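Local coordinates for signal transduction histidine-protein kinase/phosphatase MprB (Mycobacterium hassiacum, PDB 6BLK) that probably autophosphorylates a histidine with ATP as the sensor kinase of a two-component system, this chain being its ATP-binding catalytic domain, at residues T36-I41 against G78-V83; S45-A50 against L127-A132; P93-L98 against F104-A109; V135-A138 against P144-T147. All coordinates share one frame; numbering follows the deposited sequence. Where two conformers were deposited one is given.

Contact 1 of 4, residues T36-I41 against G78-V83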
loop_
_atom_site.group_PDB
_atom_site.type_symbol
_atom_site.label_atom_id
_atom_site.label_comp_id
_atom_site.label_asym_id
_atom_site.label_seq_id
_atom_site.Cartn_x
_atom_site.Cartn_y
_atom_site.Cartn_z
ATOM N N THR A 36 -11.693 6.406 -5.745
ATOM C CA THR A 36 -13.102 6.232 -6.044
ATOM C C THR A 36 -13.795 5.558 -4.856
ATOM O O THR A 36 -13.213 4.702 -4.194
ATOM C CB THR A 36 -13.306 5.412 -7.317
ATOM O OG1 THR A 36 -14.587 5.729 -7.898
ATOM C CG2 THR A 36 -13.256 3.926 -7.037
ATOM N N PRO A 37 -15.033 5.960 -4.544
ATOM C CA PRO A 37 -15.760 5.330 -3.425
ATOM C C PRO A 37 -15.917 3.828 -3.617
ATOM O O PRO A 37 -16.504 3.361 -4.610
ATOM C CB PRO A 37 -17.122 6.033 -3.433
ATOM C CG PRO A 37 -16.819 7.389 -4.061
ATOM C CD PRO A 37 -15.773 7.114 -5.090
ATOM N N TRP A 38 -15.455 3.086 -2.612
ATOM C CA TRP A 38 -15.396 1.621 -2.655
ATOM C C TRP A 38 -15.646 1.036 -1.271
ATOM O O TRP A 38 -14.966 1.375 -0.311
ATOM C CB TRP A 38 -14.050 1.148 -3.185
ATOM C CG TRP A 38 -14.018 -0.264 -3.606
ATOM C CD1 TRP A 38 -13.386 -1.327 -2.996
ATOM C CD2 TRP A 38 -14.640 -0.778 -4.776
ATOM N NE1 TRP A 38 -13.622 -2.482 -3.720
ATOM C CE2 TRP A 38 -14.395 -2.170 -4.810
ATOM C CE3 TRP A 38 -15.406 -0.202 -5.783
ATOM C CZ2 TRP A 38 -14.866 -2.973 -5.828
ATOM C CZ3 TRP A 38 -15.879 -0.991 -6.790
ATOM C CH2 TRP A 38 -15.603 -2.379 -6.809
ATOM N N GLN A 39 -16.555 0.078 -1.191
ATOM C CA GLN A 39 -16.902 -0.576 0.066
ATOM C C GLN A 39 -16.416 -2.020 0.017
ATOM O O GLN A 39 -16.667 -2.728 -0.956
ATOM C CB GLN A 39 -18.413 -0.553 0.322
ATOM C CG GLN A 39 -18.820 -1.303 1.585
ATOM C CD GLN A 39 -20.309 -1.547 1.682
ATOM O OE1 GLN A 39 -20.827 -2.539 1.172
ATOM N NE2 GLN A 39 -21.004 -0.637 2.326
ATOM N N VAL A 40 -15.672 -2.417 1.039
ATOM C CA VAL A 40 -15.167 -3.774 1.194
ATOM C C VAL A 40 -15.826 -4.356 2.433
ATOM O O VAL A 40 -16.050 -3.638 3.410
ATOM C CB VAL A 40 -13.631 -3.782 1.333
ATOM C CG1 VAL A 40 -13.124 -5.194 1.666
ATOM C CG2 VAL A 40 -12.956 -3.231 0.047
ATOM N N ILE A 41 -16.165 -5.645 2.394
ATOM C CA ILE A 41 -16.690 -6.329 3.571
ATOM C C ILE A 41 -15.500 -6.936 4.293
ATOM O O ILE A 41 -14.757 -7.737 3.717
ATOM C CB ILE A 41 -17.726 -7.407 3.199
ATOM C CG1 ILE A 41 -18.847 -6.843 2.304
ATOM C CG2 ILE A 41 -18.305 -8.036 4.483
ATOM C CD1 ILE A 41 -19.656 -5.758 2.931
ATOM N N GLY A 78 -16.873 -6.254 -9.587
ATOM C CA GLY A 78 -16.707 -6.601 -8.192
ATOM C C GLY A 78 -15.333 -6.345 -7.592
ATOM O O GLY A 78 -15.081 -6.778 -6.464
ATOM N N HIS A 79 -14.470 -5.606 -8.278
ATOM C CA HIS A 79 -13.133 -5.385 -7.739
ATOM C C HIS A 79 -12.616 -3.986 -8.025
ATOM O O HIS A 79 -12.893 -3.404 -9.068
ATOM C CB HIS A 79 -12.129 -6.386 -8.304
ATOM C CG HIS A 79 -12.442 -7.809 -7.996
ATOM N ND1 HIS A 79 -13.370 -8.537 -8.712
ATOM C CD2 HIS A 79 -11.959 -8.639 -7.043
ATOM C CE1 HIS A 79 -13.449 -9.754 -8.204
ATOM N NE2 HIS A 79 -12.606 -9.844 -7.192
ATOM N N ALA A 80 -11.755 -3.506 -7.125
ATOM C CA ALA A 80 -11.045 -2.264 -7.308
ATOM C C ALA A 80 -9.586 -2.504 -6.968
ATOM O O ALA A 80 -9.230 -3.491 -6.327
ATOM C CB ALA A 80 -11.589 -1.135 -6.429
ATOM N N GLU A 81 -8.753 -1.625 -7.472
ATOM C CA GLU A 81 -7.322 -1.742 -7.303
ATOM C C GLU A 81 -6.811 -0.485 -6.629
ATOM O O GLU A 81 -7.046 0.619 -7.124
ATOM C CB GLU A 81 -6.642 -1.948 -8.660
ATOM C CG GLU A 81 -5.182 -2.244 -8.566
ATOM C CD GLU A 81 -4.471 -2.152 -9.920
ATOM O OE1 GLU A 81 -4.967 -1.430 -10.809
ATOM O OE2 GLU A 81 -3.404 -2.784 -10.088
ATOM N N LEU A 82 -6.066 -0.673 -5.543
ATOM C CA LEU A 82 -5.377 0.398 -4.839
ATOM C C LEU A 82 -3.921 0.330 -5.263
ATOM O O LEU A 82 -3.283 -0.717 -5.141
ATOM C CB LEU A 82 -5.527 0.251 -3.322
ATOM C CG LEU A 82 -4.655 1.091 -2.380
ATOM C CD1 LEU A 82 -4.966 2.571 -2.448
ATOM C CD2 LEU A 82 -4.855 0.602 -0.943
ATOM N N VAL A 83 -3.405 1.429 -5.762
ATOM C CA VAL A 83 -2.007 1.490 -6.173
ATOM C C VAL A 83 -1.364 2.618 -5.410
ATOM O O VAL A 83 -1.791 3.777 -5.525
ATOM C CB VAL A 83 -1.834 1.683 -7.687
ATOM C CG1 VAL A 83 -0.365 1.568 -8.059
ATOM C CG2 VAL A 83 -2.619 0.666 -8.457
#
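The indole of W38 lies with one face over the methyl of A80. CB of A80 sits 3.5 Å from the centroid of the five-membered ring of W38, 14° off the ring normal, a CH-pi contact made almost straight down onto the ring. CE2 of W38 is the ring atom nearest to that methyl, at 3.4 Å. Because CG of W38 is anti to the backbone N (chi1 -164°), the indole reaches across to the other strand, and its six-membered part runs on along the backbone: CZ2 of W38 is 3.3 Å from C of H79, while C of G78 lies at the ring edge, near its plane. The two segments share no hydrogen bond. They belong to strands 30-40 and 79-85 of the mixed sheet of the HATPase fold, and strand 67-76 pairs with both, so W38 bridges two strands that are not direct neighbours. L72 and Q74 of that middle strand also touch the indole, and P157 of the short C-terminal strand adds a further contact. NE1 of W38 gives a weak hydrogen bond to O of L153. CB of H79 points away from W38, and its ND1 is hydrogen-bonded to OD1 of D76.

Contact 2 of 4, residues S45-A50 against L127-A132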
loop_
_atom_site.group_PDB
_atom_site.type_symbol
_atom_site.label_atom_id
_atom_site.label_comp_id
_atom_site.label_asym_id
_atom_site.label_seq_id
_atom_site.Cartn_x
_atom_site.Cartn_y
_atom_site.Cartn_z
ATOM N N SER A 45 -9.952 -2.303 10.902
ATOM C CA SER A 45 -8.672 -2.139 11.585
ATOM C C SER A 45 -7.563 -2.844 10.823
ATOM O O SER A 45 -6.457 -2.295 10.664
ATOM C CB SER A 45 -8.761 -2.671 13.013
ATOM O OG SER A 45 -9.071 -4.051 13.012
ATOM N N GLY A 46 -7.854 -4.041 10.309
ATOM C CA GLY A 46 -6.863 -4.772 9.542
ATOM C C GLY A 46 -6.536 -4.067 8.241
ATOM O O GLY A 46 -5.370 -3.929 7.877
ATOM N N LEU A 47 -7.567 -3.584 7.543
ATOM C CA LEU A 47 -7.348 -2.865 6.299
ATOM C C LEU A 47 -6.588 -1.579 6.552
ATOM O O LEU A 47 -5.726 -1.203 5.756
ATOM C CB LEU A 47 -8.678 -2.551 5.607
ATOM C CG LEU A 47 -9.377 -3.778 5.031
ATOM C CD1 LEU A 47 -10.828 -3.474 4.748
ATOM C CD2 LEU A 47 -8.670 -4.363 3.816
ATOM N N GLY A 48 -6.914 -0.885 7.636
ATOM C CA GLY A 48 -6.182 0.329 7.964
ATOM C C GLY A 48 -4.720 0.048 8.249
ATOM O O GLY A 48 -3.831 0.799 7.831
ATOM N N ARG A 49 -4.449 -1.057 8.939
ATOM C CA ARG A 49 -3.083 -1.446 9.216
ATOM C C ARG A 49 -2.343 -1.747 7.924
ATOM O O ARG A 49 -1.187 -1.362 7.754
ATOM C CB ARG A 49 -3.080 -2.662 10.135
ATOM C CG ARG A 49 -1.705 -3.136 10.506
ATOM C CD ARG A 49 -1.787 -4.269 11.511
ATOM N NE ARG A 49 -0.466 -4.706 11.962
ATOM C CZ ARG A 49 -0.265 -5.691 12.833
ATOM N NH1 ARG A 49 -1.302 -6.334 13.350
ATOM N NH2 ARG A 49 0.968 -6.029 13.194
ATOM N N ALA A 50 -3.010 -2.416 6.991
ATOM C CA ALA A 50 -2.382 -2.762 5.729
ATOM C C ALA A 50 -2.075 -1.522 4.899
ATOM O O ALA A 50 -0.959 -1.372 4.395
ATOM C CB ALA A 50 -3.265 -3.752 4.985
ATOM N N LEU A 127 -5.011 -11.089 1.731
ATOM C CA LEU A 127 -5.540 -12.432 1.458
ATOM C C LEU A 127 -6.771 -12.741 2.306
ATOM O O LEU A 127 -7.699 -13.415 1.829
ATOM C CB LEU A 127 -4.459 -13.489 1.665
ATOM C CG LEU A 127 -3.296 -13.434 0.681
ATOM C CD1 LEU A 127 -2.285 -14.518 1.030
ATOM C CD2 LEU A 127 -3.725 -13.598 -0.734
ATOM N N LYS A 128 -6.781 -12.334 3.573
ATOM C CA LYS A 128 -7.939 -12.620 4.409
ATOM C C LYS A 128 -9.202 -11.942 3.882
ATOM O O LYS A 128 -10.305 -12.443 4.125
ATOM C CB LYS A 128 -7.650 -12.231 5.856
ATOM C CG LYS A 128 -8.126 -10.869 6.296
ATOM C CD LYS A 128 -7.626 -10.523 7.714
ATOM C CE LYS A 128 -7.938 -9.067 8.069
ATOM N NZ LYS A 128 -7.527 -8.637 9.420
ATOM N N HIS A 129 -9.055 -10.866 3.109
ATOM C CA HIS A 129 -10.159 -10.160 2.463
ATOM C C HIS A 129 -10.420 -10.595 1.018
ATOM O O HIS A 129 -11.160 -9.912 0.299
ATOM C CB HIS A 129 -9.888 -8.652 2.503
ATOM C CG HIS A 129 -10.063 -8.049 3.853
ATOM N ND1 HIS A 129 -9.087 -8.089 4.824
ATOM C CD2 HIS A 129 -11.109 -7.390 4.401
ATOM C CE1 HIS A 129 -9.528 -7.480 5.914
ATOM N NE2 HIS A 129 -10.763 -7.071 5.689
ATOM N N GLY A 130 -9.825 -11.685 0.575
ATOM C CA GLY A 130 -9.993 -12.182 -0.751
ATOM C C GLY A 130 -9.347 -11.389 -1.834
ATOM O O GLY A 130 -9.748 -11.512 -2.990
ATOM N N GLY A 131 -8.307 -10.614 -1.513
ATOM C CA GLY A 131 -7.644 -9.794 -2.490
ATOM C C GLY A 131 -6.387 -10.442 -3.042
ATOM O O GLY A 131 -6.099 -11.627 -2.835
ATOM N N ALA A 132 -5.642 -9.633 -3.782
ATOM C CA ALA A 132 -4.401 -10.029 -4.407
ATOM C C ALA A 132 -3.472 -8.828 -4.418
ATOM O O ALA A 132 -3.903 -7.678 -4.366
ATOM C CB ALA A 132 -4.608 -10.546 -5.843
#
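L47 lays its branched end on one face of the H129 imidazole, the two side chains coming from opposite directions. CD2 of L47 stands 3.7 Å from the centroid of the H129 ring and only 2° off its normal, a centred CH-pi contact. The branch point and the second methyl cover the NE2 side of the same ring: CG of L47 is 3.6 Å from NE2 of H129, and CD1 of L47 is 3.7 Å from that nitrogen. In H129, CG is anti to the carbonyl carbon (chi1 -73°), and the ring reaches toward helix 44-60 from the point where helix 118-128 ends. That end is a Schellman motif with G130, at positive phi, as its C-prime residue; N of G131 bonds to O of V126, and N of G130 to O of L127 at 3.0 Å.

This buried half contrasts with the exposed K128, whose chain, extended beyond CG, reaches toward G46. Its NZ comes no nearer to segment 45-50 than 3.9 Å, at CA of G46, where the backbone has no side chain to block the ammonium group. A long, weak ion pair joins NZ of K128 to D43.

No hydrogen bond crosses between the two segments, yet both imidazole nitrogens of H129 are engaged: ND1 with O of V125 in the last turn of the preceding helix, NE2 with the backbone N of D43. An acceptor at ND1 and a donor at NE2 are consistent with a neutral ring protonated on ND1, fixed in rotation by its two bonds and presenting a flat face to leucine.

Contact 3 of 4, residues P93-L98 against F104-A109. With ATP (adenosine-5'-triphosphate), chain E.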
loop_
_atom_site.group_PDB
_atom_site.type_symbol
_atom_site.label_atom_id
_atom_site.label_comp_id
_atom_site.label_asym_id
_atom_site.label_seq_id
_atom_site.Cartn_x
_atom_site.Cartn_y
_atom_site.Cartn_z
ATOM N N PRO A 93 13.372 -6.359 -10.294
ATOM C CA PRO A 93 12.577 -7.557 -10.612
ATOM C C PRO A 93 12.961 -8.809 -9.845
ATOM O O PRO A 93 12.069 -9.571 -9.452
ATOM C CB PRO A 93 12.821 -7.732 -12.117
ATOM C CG PRO A 93 13.152 -6.376 -12.588
ATOM C CD PRO A 93 13.900 -5.723 -11.513
ATOM N N GLN A 94 14.253 -9.057 -9.635
ATOM C CA GLN A 94 14.688 -10.325 -9.059
ATOM C C GLN A 94 14.289 -10.471 -7.592
ATOM O O GLN A 94 14.097 -11.600 -7.126
ATOM C CB GLN A 94 16.209 -10.483 -9.221
ATOM C CG GLN A 94 17.085 -9.470 -8.482
ATOM C CD GLN A 94 17.292 -8.146 -9.244
ATOM O OE1 GLN A 94 16.657 -7.891 -10.279
ATOM N NE2 GLN A 94 18.197 -7.309 -8.731
ATOM N N GLU A 95 14.138 -9.359 -6.872
ATOM C CA GLU A 95 13.726 -9.352 -5.473
ATOM C C GLU A 95 12.216 -9.404 -5.288
ATOM O O GLU A 95 11.760 -9.529 -4.147
ATOM C CB GLU A 95 14.240 -8.089 -4.774
ATOM C CG GLU A 95 15.746 -7.996 -4.660
ATOM C CD GLU A 95 16.203 -6.808 -3.851
ATOM O OE1 GLU A 95 15.428 -5.830 -3.687
ATOM O OE2 GLU A 95 17.350 -6.855 -3.352
ATOM N N ARG A 96 11.432 -9.234 -6.341
ATOM C CA ARG A 96 10.005 -9.005 -6.137
ATOM C C ARG A 96 9.304 -10.228 -5.544
ATOM O O ARG A 96 8.174 -10.082 -5.077
ATOM C CB ARG A 96 9.328 -8.563 -7.430
ATOM C CG ARG A 96 9.661 -7.128 -7.809
ATOM C CD ARG A 96 9.125 -6.730 -9.109
ATOM N NE ARG A 96 9.757 -5.492 -9.500
ATOM C CZ ARG A 96 9.791 -5.040 -10.733
ATOM N NH1 ARG A 96 9.216 -5.712 -11.711
ATOM N NH2 ARG A 96 10.448 -3.911 -10.976
ATOM N N HIS A 97 9.980 -11.389 -5.493
ATOM C CA HIS A 97 9.479 -12.614 -4.868
ATOM C C HIS A 97 9.854 -12.740 -3.383
ATOM O O HIS A 97 9.390 -13.673 -2.709
ATOM C CB HIS A 97 10.018 -13.846 -5.624
ATOM C CG HIS A 97 11.497 -14.025 -5.490
ATOM N ND1 HIS A 97 12.093 -14.511 -4.344
ATOM C CD2 HIS A 97 12.504 -13.753 -6.350
ATOM C CE1 HIS A 97 13.405 -14.537 -4.508
ATOM N NE2 HIS A 97 13.679 -14.083 -5.719
ATOM N N LEU A 98 10.716 -11.875 -2.858
ATOM C CA LEU A 98 10.919 -11.805 -1.419
ATOM C C LEU A 98 10.036 -10.754 -0.782
ATOM O O LEU A 98 9.873 -10.743 0.442
ATOM C CB LEU A 98 12.387 -11.483 -1.087
ATOM C CG LEU A 98 13.454 -12.585 -1.172
ATOM C CD1 LEU A 98 14.880 -12.019 -0.938
ATOM C CD2 LEU A 98 13.146 -13.691 -0.167
ATOM N N PHE A 104 12.500 -9.677 4.750
ATOM C CA PHE A 104 13.088 -9.173 3.514
ATOM C C PHE A 104 13.635 -7.765 3.703
ATOM O O PHE A 104 13.040 -6.938 4.394
ATOM C CB PHE A 104 12.058 -9.173 2.387
ATOM C CG PHE A 104 12.518 -8.415 1.168
ATOM C CD1 PHE A 104 13.615 -8.855 0.447
ATOM C CD2 PHE A 104 11.874 -7.264 0.760
ATOM C CE1 PHE A 104 14.052 -8.170 -0.662
ATOM C CE2 PHE A 104 12.303 -6.586 -0.346
ATOM C CZ PHE A 104 13.398 -7.038 -1.058
ATOM N N ARG A 105 14.815 -7.522 3.118
ATOM C CA ARG A 105 15.453 -6.211 3.111
ATOM C C ARG A 105 16.092 -6.024 1.742
ATOM O O ARG A 105 16.965 -6.812 1.360
ATOM C CB ARG A 105 16.500 -6.138 4.231
ATOM C CG ARG A 105 16.762 -4.771 4.803
ATOM C CD ARG A 105 17.572 -4.899 6.078
ATOM N NE ARG A 105 17.897 -3.587 6.632
ATOM C CZ ARG A 105 17.232 -2.962 7.597
ATOM N NH1 ARG A 105 16.162 -3.500 8.169
ATOM N NH2 ARG A 105 17.650 -1.774 8.005
ATOM N N SER A 106 15.672 -4.992 1.008
ATOM C CA SER A 106 16.220 -4.712 -0.315
ATOM C C SER A 106 17.605 -4.062 -0.239
ATOM O O SER A 106 17.809 -3.086 0.484
ATOM C CB SER A 106 15.269 -3.790 -1.076
ATOM O OG SER A 106 15.754 -3.525 -2.382
ATOM N N ALA A 107 18.541 -4.595 -1.026
ATOM C CA ALA A 107 19.851 -3.970 -1.172
ATOM C C ALA A 107 19.782 -2.648 -1.934
ATOM O O ALA A 107 20.733 -1.857 -1.855
ATOM C CB ALA A 107 20.801 -4.928 -1.886
ATOM N N SER A 108 18.677 -2.392 -2.661
ATOM C CA SER A 108 18.507 -1.148 -3.427
ATOM C C SER A 108 18.040 0.019 -2.574
ATOM O O SER A 108 18.136 1.173 -3.011
ATOM C CB SER A 108 17.486 -1.336 -4.568
ATOM O OG SER A 108 17.920 -2.286 -5.534
ATOM N N ALA A 109 17.508 -0.254 -1.393
ATOM C CA ALA A 109 16.914 0.756 -0.539
ATOM C C ALA A 109 17.820 0.981 0.659
ATOM O O ALA A 109 18.405 0.032 1.186
ATOM C CB ALA A 109 15.517 0.327 -0.082
HETATM P PG ATP E . 8.598 -2.681 9.226
HETATM O O1G ATP E . 7.658 -2.405 8.068
HETATM O O2G ATP E . 8.476 -4.040 9.933
HETATM O O3G ATP E . 8.754 -1.521 10.194
HETATM P PB ATP E . 10.448 -2.595 6.958
HETATM O O1B ATP E . 11.954 -2.752 6.850
HETATM O O2B ATP E . 9.774 -1.320 6.585
HETATM O O3B ATP E . 10.066 -2.808 8.531
HETATM P PA ATP E . 8.633 -3.979 5.112
HETATM O O1A ATP E . 8.062 -5.392 5.201
HETATM O O2A ATP E . 7.671 -2.821 5.204
HETATM O O3A ATP E . 9.790 -3.920 6.263
HETATM O "O5'" ATP E . 9.518 -3.915 3.818
HETATM C "C5'" ATP E . 10.509 -4.898 3.573
HETATM C "C4'" ATP E . 11.677 -4.239 2.849
HETATM O "O4'" ATP E . 11.244 -3.986 1.508
HETATM C "C3'" ATP E . 12.186 -2.896 3.388
HETATM O "O3'" ATP E . 13.165 -3.059 4.437
HETATM C "C2'" ATP E . 12.788 -2.297 2.130
HETATM O "O2'" ATP E . 14.088 -2.848 1.848
HETATM C "C1'" ATP E . 11.859 -2.791 1.044
HETATM N N9 ATP E . 10.771 -1.850 0.723
HETATM C C8 ATP E . 9.441 -1.938 1.067
HETATM N N7 ATP E . 8.747 -0.892 0.533
HETATM C C5 ATP E . 9.642 -0.147 -0.153
HETATM C C6 ATP E . 9.530 1.049 -0.957
HETATM N N6 ATP E . 8.339 1.653 -1.064
HETATM N N1 ATP E . 10.641 1.516 -1.525
HETATM C C2 ATP E . 11.832 0.905 -1.387
HETATM N N3 ATP E . 12.005 -0.218 -0.677
HETATM C C4 ATP E . 10.944 -0.780 -0.053
HETATM O O HOH W 1 18.603 -4.779 -4.860
#
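With CG anti to its carbonyl carbon (chi1 -65°) and the chain extended beyond, E95 carries its carboxylate across to S106, whose OG is anti to the backbone N (chi1 -178°) and meets it. OG of S106 donates to OE1 of E95 at 2.7 Å, on the syn lone pair. The other oxygen, OE2 of E95, takes a weak bond from N of A107 at 3.5 Å and another weak one from a water that also bonds OG of S108. OG of S106 in turn accepts from N of S108 at 3.1 Å, closing an ST turn. The same carboxylate stands at the F104 ring edge, its plane 89° from the ring's, with OE1 of E95 3.5 Å from CZ of F104. L98 packs its CB 3.3 Å from CD1 of F104, and its backbone carbon lies over one face near the rim; N of S106 lies over the opposite face. That N donates to O2' of ATP at 2.8 Å. E95 probably helps, as a second-shell group, to hold S106, whose backbone N binds the ribose, in the long loop between strand 79-85 and helix 118-128, which includes the ATP lid of histidine kinases.

Contact 4 of 4, residues V135-A138 against P144-T147. With ATP (adenosine-5'-triphosphate), chain E.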
loop_
_atom_site.group_PDB
_atom_site.type_symbol
_atom_site.label_atom_id
_atom_site.label_comp_id
_atom_site.label_asym_id
_atom_site.label_seq_id
_atom_site.Cartn_x
_atom_site.Cartn_y
_atom_site.Cartn_z
ATOM N N VAL A 135 3.921 -6.281 -6.770
ATOM C CA VAL A 135 4.873 -5.181 -6.704
ATOM C C VAL A 135 5.436 -4.976 -8.099
ATOM O O VAL A 135 5.619 -5.923 -8.871
ATOM C CB VAL A 135 5.983 -5.455 -5.649
ATOM C CG1 VAL A 135 6.650 -6.791 -5.898
ATOM C CG2 VAL A 135 7.051 -4.346 -5.641
ATOM N N ASP A 136 5.703 -3.712 -8.435
ATOM C CA ASP A 136 6.230 -3.353 -9.743
ATOM C C ASP A 136 6.945 -2.015 -9.577
ATOM O O ASP A 136 6.926 -1.429 -8.497
ATOM C CB ASP A 136 5.092 -3.287 -10.772
ATOM C CG ASP A 136 5.539 -3.550 -12.206
ATOM O OD1 ASP A 136 6.678 -3.196 -12.593
ATOM O OD2 ASP A 136 4.704 -4.102 -12.963
ATOM N N TYR A 137 7.554 -1.528 -10.650
ATOM C CA TYR A 137 8.056 -0.158 -10.651
ATOM C C TYR A 137 6.900 0.817 -10.819
ATOM O O TYR A 137 5.919 0.531 -11.513
ATOM C CB TYR A 137 9.064 0.072 -11.779
ATOM C CG TYR A 137 10.433 -0.479 -11.550
ATOM C CD1 TYR A 137 11.000 -0.520 -10.286
ATOM C CD2 TYR A 137 11.144 -0.999 -12.607
ATOM C CE1 TYR A 137 12.282 -1.021 -10.103
ATOM C CE2 TYR A 137 12.407 -1.508 -12.435
ATOM C CZ TYR A 137 12.961 -1.527 -11.191
ATOM O OH TYR A 137 14.233 -2.049 -11.052
ATOM N N ALA A 138 7.009 1.971 -10.162
ATOM C CA ALA A 138 6.008 3.026 -10.354
ATOM C C ALA A 138 6.116 3.678 -11.739
ATOM O O ALA A 138 5.092 3.975 -12.373
ATOM C CB ALA A 138 6.138 4.064 -9.244
ATOM N N PRO A 144 14.931 7.920 -10.175
ATOM C CA PRO A 144 14.664 6.492 -10.025
ATOM C C PRO A 144 13.228 6.120 -10.434
ATOM O O PRO A 144 12.365 6.989 -10.616
ATOM C CB PRO A 144 14.900 6.255 -8.525
ATOM C CG PRO A 144 14.521 7.498 -7.895
ATOM C CD PRO A 144 14.948 8.596 -8.868
ATOM N N PRO A 145 12.964 4.817 -10.550
ATOM C CA PRO A 145 11.649 4.385 -11.050
ATOM C C PRO A 145 10.563 4.334 -9.988
ATOM O O PRO A 145 9.377 4.353 -10.343
ATOM C CB PRO A 145 11.950 2.996 -11.623
ATOM C CG PRO A 145 13.105 2.522 -10.799
ATOM C CD PRO A 145 13.955 3.731 -10.622
ATOM N N GLY A 146 10.927 4.265 -8.709
ATOM C CA GLY A 146 9.970 4.199 -7.619
ATOM C C GLY A 146 9.345 2.824 -7.546
ATOM O O GLY A 146 9.504 2.023 -8.467
ATOM N N THR A 147 8.685 2.546 -6.424
ATOM C CA THR A 147 7.924 1.316 -6.203
ATOM C C THR A 147 6.436 1.573 -6.339
ATOM O O THR A 147 5.915 2.601 -5.900
ATOM C CB THR A 147 8.196 0.743 -4.810
ATOM O OG1 THR A 147 9.593 0.527 -4.649
ATOM C CG2 THR A 147 7.510 -0.614 -4.602
HETATM P PG ATP E . 8.598 -2.681 9.226
HETATM O O1G ATP E . 7.658 -2.405 8.068
HETATM O O2G ATP E . 8.476 -4.040 9.933
HETATM O O3G ATP E . 8.754 -1.521 10.194
HETATM P PB ATP E . 10.448 -2.595 6.958
HETATM O O1B ATP E . 11.954 -2.752 6.850
HETATM O O2B ATP E . 9.774 -1.320 6.585
HETATM O O3B ATP E . 10.066 -2.808 8.531
HETATM P PA ATP E . 8.633 -3.979 5.112
HETATM O O1A ATP E . 8.062 -5.392 5.201
HETATM O O2A ATP E . 7.671 -2.821 5.204
HETATM O O3A ATP E . 9.790 -3.920 6.263
HETATM O "O5'" ATP E . 9.518 -3.915 3.818
HETATM C "C5'" ATP E . 10.509 -4.898 3.573
HETATM C "C4'" ATP E . 11.677 -4.239 2.849
HETATM O "O4'" ATP E . 11.244 -3.986 1.508
HETATM C "C3'" ATP E . 12.186 -2.896 3.388
HETATM O "O3'" ATP E . 13.165 -3.059 4.437
HETATM C "C2'" ATP E . 12.788 -2.297 2.130
HETATM O "O2'" ATP E . 14.088 -2.848 1.848
HETATM C "C1'" ATP E . 11.859 -2.791 1.044
HETATM N N9 ATP E . 10.771 -1.850 0.723
HETATM C C8 ATP E . 9.441 -1.938 1.067
HETATM N N7 ATP E . 8.747 -0.892 0.533
HETATM C C5 ATP E . 9.642 -0.147 -0.153
HETATM C C6 ATP E . 9.530 1.049 -0.957
HETATM N N6 ATP E . 8.339 1.653 -1.064
HETATM N N1 ATP E . 10.641 1.516 -1.525
HETATM C C2 ATP E . 11.832 0.905 -1.387
HETATM N N3 ATP E . 12.005 -0.218 -0.677
HETATM C C4 ATP E . 10.944 -0.780 -0.053
HETATM O O HOH W 2 9.411 -1.861 -6.827
#
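Y137 lies alongside P145, both side chains pointing the same way. Starting from its CB, which is 3.9 Å from O of G146, the tyrosine turns with CG anti to the carbonyl carbon (chi1 -77°), and CG comes next to CB of P145. CD1 lies between the two neighbours, near CG of P145 and 3.5 Å from O of G146, which sits at the ring edge. CE1 of Y137 then rests 3.7 Å from CG of P145; that proline carbon lies over the face, 18° off the ring normal, in a CH-pi contact. CZ is still near CG of P145, and CD2 near its CB. Further out, the hydroxyl reaches P93, and R96 makes a cation-pi contact with the ring.

The backbones meet at Y137 and T147, an antiparallel non-hydrogen-bonded pair whose side chains diverge. Beside it, N of A138 donates to O of G146 at 3.0 Å (166° at the hydrogen), approaching from well above the carbonyl plane. A water receives a weak bond from OG1 of T147 and donates to O of D136 at 3.0 Å. CG2 of T147 touches CG2 of V135 at 3.9 Å, whereas OG1 of T147 lies 3.4 Å from N1 of ATP. N of T147 bonds OD1 of D86, an ATP-binding residue. The turn end of the antiparallel hairpin of strands 132-137 and 147-154 lies at the adenine end of the nucleotide pocket of this HATPase domain.

Overall arrangement
Contacts 1 and 2 pack the end of the domain away from the nucleotide, whereas contacts 3 and 4, with centres about 12 Å apart, both touch ATP. Contact 2 is mostly buried and the other three partly so. The first two rely on a flat ring against an aliphatic group, without a hydrogen bond between their segments, and they meet where V40 packs on H129 and L47. Contact 3 adds a carboxylate-hydroxyl bond to the packing of L98 on F104, in a loop, and contact 4 mixes strand pairing with ring-proline packing. R96 joins these two, reaching V135 and Y137. Contacts 1 and 4 reach the same sheet, their centres about 22 Å apart.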